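Local coordinates for protein isomerase/lactonizing enzyme (Agrobacterium tumefaciens, PDB 1RVK) that is of unknown function but, as a magnesium-binding member of the enolase superfamily, probably abstracts a proton alpha to a carboxylate in an unidentified acid substrate, at residues N315-A320 / V359-R364; G125-K130 / A321-R326; R326-G331 / L349-D354. One frame throughout, in Å; residues are numbered along the deposited sequence.

Contact 1: residues N315-A320 / V359-R364; sequences NLHVVA and VHVPDR
Leu316, His317 and Ala320 turn one side of helix 313-321 against Val359, Val361 and Pro362, where short strand 358-360 runs out into a loop. The helix belongs to the modified TIM barrel of the enolase superfamily; the strand pairs antiparallel with barrel strand 130-137, so the contact lies where a late helix meets an added strand. Apolar packing does most of the work. Val361 sends its two methyls to different partners: CG2 sits 3.7 Å from Ala320 CB and 4.1 Å from Leu316 CG. Leu316, its CG anti to the backbone N (chi1 180°), straddles Val359, with CD1 and CD2 each 3.9 Å from Val359 CG1, and CD2 also reaches Pro362 CD at 4.3 Å. Tyr121 and Val131 close in on the same cluster. The second kind of contact is CH-pi: the other methyl of Val361, CG1, lies over one face of the His317 imidazole, 4.3 Å from the ring centroid. Both ring nitrogens of His317 are used outside the two segments, ND1 with Tyr121 N and NE2 weakly with Leu367 O. On the ring itself, Val361 CG1 is nearest CE1, at 3.9 Å.

Contact 2: residues G125-K130 / A321-R326; sequences GGYRDK and ATKNCR
The guanidinium of Arg128 reaches across to the carbonyl oxygen of Cys325, joining two loops at one end of the enolase-type TIM barrel. Segment 125-130 leads from helix 120-124 into strand 130-137, and segment 321-326 leads from helix 313-321 into strand 328-333; those two strands lie side by side and parallel in the barrel. The tight part is the arginine. Its CG takes the crowded position between backbone N and carbonyl carbon (chi1 52°), after which the chain runs extended from CG to NE. The end-on pair of nitrogens then grips one atom: NH1 is 3.0 Å from Cys325 O, almost in line with the C=O bond, and NH2 is 2.8 Å from the same oxygen, with N-H...O angles of 140° and 151°. That oxygen lies essentially in the guanidinium plane, so the two bonds should resist rotation of the group. NE also bonds to Val319 O, in the last turn of helix 313-321. Toward solvent the packing changes character. The Tyr127 ring, in an exposed position, takes Lys323 CB over the centre of one face, 3.6 Å from the centroid, a CH-pi contact, while Lys323 CG and CD pass beside the phenol oxygen. Beyond CD the lysine chain turns off from segment 125-130. Looser still is the glycine end, where Gly125 O and Ala321 O, two acceptors 3.5 Å apart, are reconciled by one water. It donates to both, 2.6 Å from Gly125 O and 2.7 Å from Ala321 O.

Contact 3: residues R326-G331 / L349-D354; sequences RWYERG and LSDPMD
Asp351 O is gripped by two nitrogens of Arg330: NE at 3.0 Å, nearly in line with the C=O bond, and NH2 at 2.9 Å from a direction tilted out of the carbonyl plane. This is the side-on grip, with the oxygen close to the guanidinium plane, and an arginine chain extended from CG to NE carries the group to it. Over the centre of one guanidinium face sits Met353 CB, 3.7 Å from Arg330 CZ, and the selenium of this selenomethionine packs near Arg330 CD. NH1 turns to other partners, a salt bridge with Asp340 and a hydrogen bond with Tyr165. Tyr328 and Arg330 both come from strand 328-333, the barrel strand that runs parallel to 130-137 in the modified TIM barrel, while segment 349-354 belongs to the loop leading from it to the short strand 358-360. The Asp351 carboxylate, its CG set between backbone N and carbonyl carbon (chi1 57°), is met by the Tyr328 hydroxyl, which donates to OD2 at 2.6 Å from the anti side, 34° out of the carboxylate plane; ring and carboxylate planes stand 87° apart. A second phenol, that of Tyr339, also bonds to OD2, and Tyr328 OH in turn receives the N-H of Thr312. A long salt bridge also joins arginine and aspartate: Arg330 NE is 3.9 Å from Asp351 OD2, which lies well out of the guanidinium plane, so no N-H points at it.

Contacts 1 and 3 are buried, whereas contact 2 is partly exposed, in the loops that lead into strands 130-137 and 328-333. Strand 358-360 joins contacts 1 and 3: contact 1 packs its end on helix 313-321, and the backbone of His360 bonds to Pro352 of contact 3. Contact 2 meets contact 1 at the end of that helix, where Ala320 O bonds to Tyr127 N; with contact 3 it merely shares Arg326 in sequence, and the two do not otherwise touch. Chemistry follows place: hydrocarbon and an imidazole face in contact 1, buried charge and hydroxyl bonds in contact 3, and a bridging water with a CH-pi contact in contact 2. Contacts 2 and 3 each use an arginine on one carbonyl.

Contact 1: residues N315-A320 / V359-R364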
# COMPACT_ATOMS: atom_id res chain seq x y z
N ASN A 315 -3.12 3.54 -5.34
CA ASN A 315 -1.95 4.21 -4.79
C ASN A 315 -1.10 4.85 -5.87
O ASN A 315 -0.53 5.92 -5.66
CB ASN A 315 -1.10 3.22 -3.97
CG ASN A 315 -1.76 2.85 -2.67
OD1 ASN A 315 -2.03 3.71 -1.83
ND2 ASN A 315 -2.03 1.56 -2.48
N LEU A 316 -1.02 4.21 -7.04
CA LEU A 316 -0.24 4.76 -8.14
C LEU A 316 -0.78 6.12 -8.57
O LEU A 316 -0.02 7.04 -8.88
CB LEU A 316 -0.26 3.80 -9.34
CG LEU A 316 0.51 4.24 -10.59
CD1 LEU A 316 1.97 4.51 -10.23
CD2 LEU A 316 0.42 3.16 -11.66
N HIS A 317 -2.11 6.27 -8.59
CA HIS A 317 -2.70 7.53 -8.99
C HIS A 317 -2.40 8.65 -8.00
O HIS A 317 -2.22 9.81 -8.40
CB HIS A 317 -4.20 7.37 -9.21
CG HIS A 317 -4.54 6.75 -10.53
ND1 HIS A 317 -4.80 7.51 -11.66
CD2 HIS A 317 -4.60 5.46 -10.93
CE1 HIS A 317 -5.00 6.70 -12.69
NE2 HIS A 317 -4.88 5.46 -12.27
N VAL A 318 -2.32 8.32 -6.72
CA VAL A 318 -2.00 9.33 -5.71
C VAL A 318 -0.56 9.79 -5.96
O VAL A 318 -0.27 10.99 -5.94
CB VAL A 318 -2.13 8.77 -4.28
CG1 VAL A 318 -1.61 9.79 -3.26
CG2 VAL A 318 -3.60 8.46 -3.98
N VAL A 319 0.33 8.84 -6.20
CA VAL A 319 1.73 9.17 -6.45
C VAL A 319 1.90 10.01 -7.71
O VAL A 319 2.70 10.95 -7.74
CB VAL A 319 2.58 7.88 -6.57
CG1 VAL A 319 4.01 8.22 -7.01
CG2 VAL A 319 2.61 7.15 -5.23
N ALA A 320 1.15 9.69 -8.76
CA ALA A 320 1.24 10.42 -10.02
C ALA A 320 0.69 11.84 -9.93
O ALA A 320 1.08 12.73 -10.69
CB ALA A 320 0.52 9.65 -11.12
N VAL A 359 7.63 3.24 -13.54
CA VAL A 359 6.30 2.68 -13.74
C VAL A 359 5.53 3.74 -14.53
O VAL A 359 5.60 4.93 -14.20
CB VAL A 359 5.57 2.42 -12.39
CG1 VAL A 359 4.07 2.26 -12.62
CG2 VAL A 359 6.13 1.16 -11.74
N HIS A 360 4.83 3.32 -15.57
CA HIS A 360 4.06 4.25 -16.40
C HIS A 360 2.57 4.11 -16.12
O HIS A 360 2.00 3.03 -16.30
CB HIS A 360 4.32 3.98 -17.89
CG HIS A 360 5.70 4.36 -18.33
ND1 HIS A 360 6.82 3.64 -17.96
CD2 HIS A 360 6.14 5.39 -19.08
CE1 HIS A 360 7.90 4.23 -18.47
NE2 HIS A 360 7.51 5.29 -19.15
N VAL A 361 1.95 5.19 -15.68
CA VAL A 361 0.53 5.16 -15.37
C VAL A 361 -0.26 4.90 -16.66
O VAL A 361 -0.13 5.64 -17.63
CB VAL A 361 0.03 6.48 -14.75
CG1 VAL A 361 -1.39 6.30 -14.22
CG2 VAL A 361 0.98 6.92 -13.64
N PRO A 362 -1.08 3.85 -16.67
CA PRO A 362 -1.88 3.53 -17.86
C PRO A 362 -2.75 4.70 -18.29
O PRO A 362 -3.28 5.43 -17.45
CB PRO A 362 -2.70 2.33 -17.41
CG PRO A 362 -1.80 1.65 -16.42
CD PRO A 362 -1.27 2.83 -15.63
N ASP A 363 -2.91 4.87 -19.60
CA ASP A 363 -3.74 5.94 -20.11
C ASP A 363 -5.15 5.38 -20.28
O ASP A 363 -5.66 5.27 -21.40
CB ASP A 363 -3.20 6.44 -21.45
CG ASP A 363 -3.81 7.77 -21.86
OD1 ASP A 363 -3.55 8.23 -22.99
OD2 ASP A 363 -4.54 8.37 -21.04
N ARG A 364 -5.76 4.98 -19.17
CA ARG A 364 -7.10 4.43 -19.16
C ARG A 364 -7.93 5.22 -18.16
O ARG A 364 -7.39 5.74 -17.18
CB ARG A 364 -7.06 2.94 -18.77
CG ARG A 364 -6.21 2.07 -19.70
CD ARG A 364 -6.49 0.58 -19.50
NE ARG A 364 -5.92 0.03 -18.27
CZ ARG A 364 -4.72 -0.54 -18.19
NH1 ARG A 364 -3.95 -0.64 -19.26
NH2 ARG A 364 -4.29 -1.01 -17.03

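Contact 2: residues G125-K130 / A321-R326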
# COMPACT_ATOMS: atom_id res chain seq x y z
N GLY A 125 -5.34 16.37 -10.98
CA GLY A 125 -4.42 17.39 -11.45
C GLY A 125 -3.09 16.65 -11.46
O GLY A 125 -2.47 16.47 -10.41
N GLY A 126 -2.66 16.22 -12.63
CA GLY A 126 -1.43 15.45 -12.72
C GLY A 126 -0.11 16.15 -12.48
O GLY A 126 0.05 17.34 -12.77
N TYR A 127 0.84 15.40 -11.93
CA TYR A 127 2.18 15.93 -11.71
C TYR A 127 3.17 15.16 -12.58
O TYR A 127 4.05 15.76 -13.20
CB TYR A 127 2.62 15.79 -10.24
CG TYR A 127 4.04 16.27 -10.04
CD1 TYR A 127 4.36 17.63 -10.18
CD2 TYR A 127 5.08 15.37 -9.80
CE1 TYR A 127 5.68 18.07 -10.09
CE2 TYR A 127 6.40 15.81 -9.71
CZ TYR A 127 6.69 17.16 -9.86
OH TYR A 127 7.99 17.60 -9.80
N ARG A 128 3.02 13.84 -12.64
CA ARG A 128 3.91 13.00 -13.44
C ARG A 128 3.21 11.78 -14.05
O ARG A 128 2.36 11.16 -13.42
CB ARG A 128 5.10 12.54 -12.58
CG ARG A 128 4.66 11.90 -11.27
CD ARG A 128 5.82 11.70 -10.30
NE ARG A 128 5.32 11.55 -8.94
CZ ARG A 128 6.08 11.38 -7.86
NH1 ARG A 128 7.40 11.34 -7.97
NH2 ARG A 128 5.51 11.30 -6.67
N ASP A 129 3.59 11.43 -15.28
CA ASP A 129 2.99 10.29 -15.98
C ASP A 129 3.75 9.00 -15.71
O ASP A 129 3.24 7.91 -15.98
CB ASP A 129 2.95 10.55 -17.48
CG ASP A 129 2.19 11.82 -17.82
OD1 ASP A 129 1.03 11.95 -17.38
OD2 ASP A 129 2.75 12.67 -18.53
N LYS A 130 4.96 9.13 -15.19
CA LYS A 130 5.77 7.97 -14.85
C LYS A 130 6.47 8.29 -13.54
O LYS A 130 6.68 9.46 -13.22
CB LYS A 130 6.79 7.65 -15.95
CG LYS A 130 7.93 8.64 -16.09
CD LYS A 130 8.94 8.14 -17.11
CE LYS A 130 10.14 9.07 -17.22
NZ LYS A 130 11.12 8.59 -18.23
N ALA A 321 -0.23 12.06 -8.98
CA ALA A 321 -0.85 13.36 -8.81
C ALA A 321 -0.09 14.29 -7.88
O ALA A 321 -0.44 15.47 -7.75
CB ALA A 321 -2.28 13.18 -8.30
N THR A 322 0.95 13.78 -7.23
CA THR A 322 1.71 14.60 -6.29
C THR A 322 3.21 14.63 -6.56
O THR A 322 3.75 13.76 -7.25
CB THR A 322 1.47 14.12 -4.84
OG1 THR A 322 1.84 12.74 -4.72
CG2 THR A 322 -0.00 14.27 -4.48
N LYS A 323 3.89 15.63 -6.00
CA LYS A 323 5.32 15.80 -6.19
C LYS A 323 6.19 15.29 -5.04
O LYS A 323 7.26 14.73 -5.27
CB LYS A 323 5.64 17.28 -6.43
CG LYS A 323 7.13 17.62 -6.41
CD LYS A 323 7.33 19.13 -6.58
CE LYS A 323 8.81 19.52 -6.51
NZ LYS A 323 9.38 19.31 -5.14
N ASN A 324 5.72 15.50 -3.81
CA ASN A 324 6.50 15.12 -2.63
C ASN A 324 6.45 13.67 -2.19
O ASN A 324 6.13 13.36 -1.04
CB ASN A 324 6.15 16.03 -1.45
CG ASN A 324 4.70 15.92 -1.03
OD1 ASN A 324 4.40 15.91 0.17
ND2 ASN A 324 3.78 15.86 -1.99
N CYS A 325 6.78 12.78 -3.11
CA CYS A 325 6.82 11.34 -2.85
C CYS A 325 7.88 10.81 -3.80
O CYS A 325 7.77 10.95 -5.01
CB CYS A 325 5.46 10.71 -3.17
SG CYS A 325 5.41 8.92 -2.95
N ARG A 326 8.93 10.21 -3.25
CA ARG A 326 10.01 9.70 -4.08
C ARG A 326 9.67 8.47 -4.90
O ARG A 326 10.14 8.33 -6.03
CB ARG A 326 11.24 9.42 -3.20
CG ARG A 326 12.50 9.07 -3.98
CD ARG A 326 13.65 8.67 -3.04
NE ARG A 326 14.21 9.80 -2.30
CZ ARG A 326 15.10 10.65 -2.80
NH1 ARG A 326 15.56 11.65 -2.05
NH2 ARG A 326 15.55 10.50 -4.04
O HOH W 1 -2.53 17.20 -7.90

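Contact 3: residues R326-G331 / L349-D354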
# COMPACT_ATOMS: atom_id res chain seq x y z
N ARG A 326 8.93 10.21 -3.25
CA ARG A 326 10.01 9.70 -4.08
C ARG A 326 9.67 8.47 -4.90
O ARG A 326 10.14 8.33 -6.03
CB ARG A 326 11.24 9.42 -3.20
CG ARG A 326 12.50 9.07 -3.98
CD ARG A 326 13.65 8.67 -3.04
NE ARG A 326 14.21 9.80 -2.30
CZ ARG A 326 15.10 10.65 -2.80
NH1 ARG A 326 15.56 11.65 -2.05
NH2 ARG A 326 15.55 10.50 -4.04
N TRP A 327 8.83 7.58 -4.36
CA TRP A 327 8.52 6.35 -5.07
C TRP A 327 7.09 5.84 -5.07
O TRP A 327 6.21 6.33 -4.36
CB TRP A 327 9.30 5.17 -4.48
CG TRP A 327 10.68 5.40 -4.01
CD1 TRP A 327 11.07 5.84 -2.77
CD2 TRP A 327 11.88 5.05 -4.70
NE1 TRP A 327 12.44 5.77 -2.65
CE2 TRP A 327 12.96 5.29 -3.82
CE3 TRP A 327 12.14 4.54 -5.98
CZ2 TRP A 327 14.28 5.04 -4.19
CZ3 TRP A 327 13.46 4.30 -6.34
CH2 TRP A 327 14.51 4.55 -5.45
N TYR A 328 6.91 4.81 -5.89
CA TYR A 328 5.67 4.05 -5.97
C TYR A 328 6.21 2.73 -5.42
O TYR A 328 7.30 2.30 -5.81
CB TYR A 328 5.19 3.86 -7.41
CG TYR A 328 4.23 2.69 -7.56
CD1 TYR A 328 4.63 1.51 -8.20
CD2 TYR A 328 2.92 2.77 -7.09
CE1 TYR A 328 3.74 0.45 -8.36
CE2 TYR A 328 2.02 1.71 -7.25
CZ TYR A 328 2.44 0.55 -7.89
OH TYR A 328 1.57 -0.49 -8.09
N GLU A 329 5.47 2.11 -4.52
CA GLU A 329 5.90 0.84 -3.92
C GLU A 329 5.41 -0.32 -4.77
O GLU A 329 4.21 -0.59 -4.81
CB GLU A 329 5.37 0.72 -2.49
CG GLU A 329 5.84 -0.52 -1.77
CD GLU A 329 5.51 -0.50 -0.29
OE1 GLU A 329 5.95 -1.44 0.40
OE2 GLU A 329 4.83 0.44 0.17
N ARG A 330 6.34 -1.01 -5.44
CA ARG A 330 5.98 -2.13 -6.30
C ARG A 330 6.31 -3.46 -5.62
O ARG A 330 7.47 -3.79 -5.40
CB ARG A 330 6.73 -2.01 -7.63
CG ARG A 330 6.07 -2.73 -8.81
CD ARG A 330 6.63 -2.21 -10.14
NE ARG A 330 5.88 -2.69 -11.30
CZ ARG A 330 6.18 -3.78 -12.00
NH1 ARG A 330 7.24 -4.51 -11.69
NH2 ARG A 330 5.42 -4.14 -13.03
N GLY A 331 5.26 -4.21 -5.29
CA GLY A 331 5.44 -5.48 -4.62
C GLY A 331 4.15 -5.92 -3.96
O GLY A 331 3.09 -5.40 -4.30
N LEU A 349 -1.59 -5.05 -16.72
CA LEU A 349 -1.05 -4.56 -15.46
C LEU A 349 -1.43 -3.11 -15.22
O LEU A 349 -1.50 -2.31 -16.16
CB LEU A 349 0.48 -4.65 -15.44
CG LEU A 349 1.16 -6.02 -15.41
CD1 LEU A 349 0.81 -6.74 -14.12
CD2 LEU A 349 0.73 -6.84 -16.62
N SER A 350 -1.69 -2.77 -13.97
CA SER A 350 -2.03 -1.40 -13.62
C SER A 350 -0.74 -0.62 -13.44
O SER A 350 -0.75 0.61 -13.52
CB SER A 350 -2.82 -1.35 -12.31
OG SER A 350 -4.09 -1.97 -12.45
N ASP A 351 0.36 -1.33 -13.23
CA ASP A 351 1.65 -0.68 -12.99
C ASP A 351 2.84 -1.24 -13.77
O ASP A 351 3.81 -1.71 -13.17
CB ASP A 351 1.96 -0.72 -11.49
CG ASP A 351 1.98 -2.13 -10.94
OD1 ASP A 351 1.63 -3.08 -11.67
OD2 ASP A 351 2.34 -2.30 -9.75
N PRO A 352 2.80 -1.16 -15.10
CA PRO A 352 3.89 -1.67 -15.95
C PRO A 352 5.15 -0.87 -15.66
O PRO A 352 5.10 0.35 -15.51
CB PRO A 352 3.39 -1.41 -17.37
CG PRO A 352 1.92 -1.16 -17.23
CD PRO A 352 1.79 -0.47 -15.91
N MSE A 353 6.30 -1.54 -15.60
CA MSE A 353 7.55 -0.84 -15.34
C MSE A 353 8.57 -1.08 -16.45
O MSE A 353 8.78 -2.22 -16.86
CB MSE A 353 8.13 -1.29 -13.99
CG MSE A 353 9.34 -0.48 -13.55
SE MSE A 353 10.07 -1.04 -11.85
CE MSE A 353 11.11 -2.56 -12.47
N ASP A 354 9.20 -0.01 -16.94
CA ASP A 354 10.19 -0.18 -18.00
C ASP A 354 11.51 -0.71 -17.44
O ASP A 354 11.65 -0.94 -16.24
CB ASP A 354 10.41 1.11 -18.80
CG ASP A 354 10.94 2.27 -17.97
OD1 ASP A 354 11.73 2.04 -17.03
OD2 ASP A 354 10.59 3.42 -18.28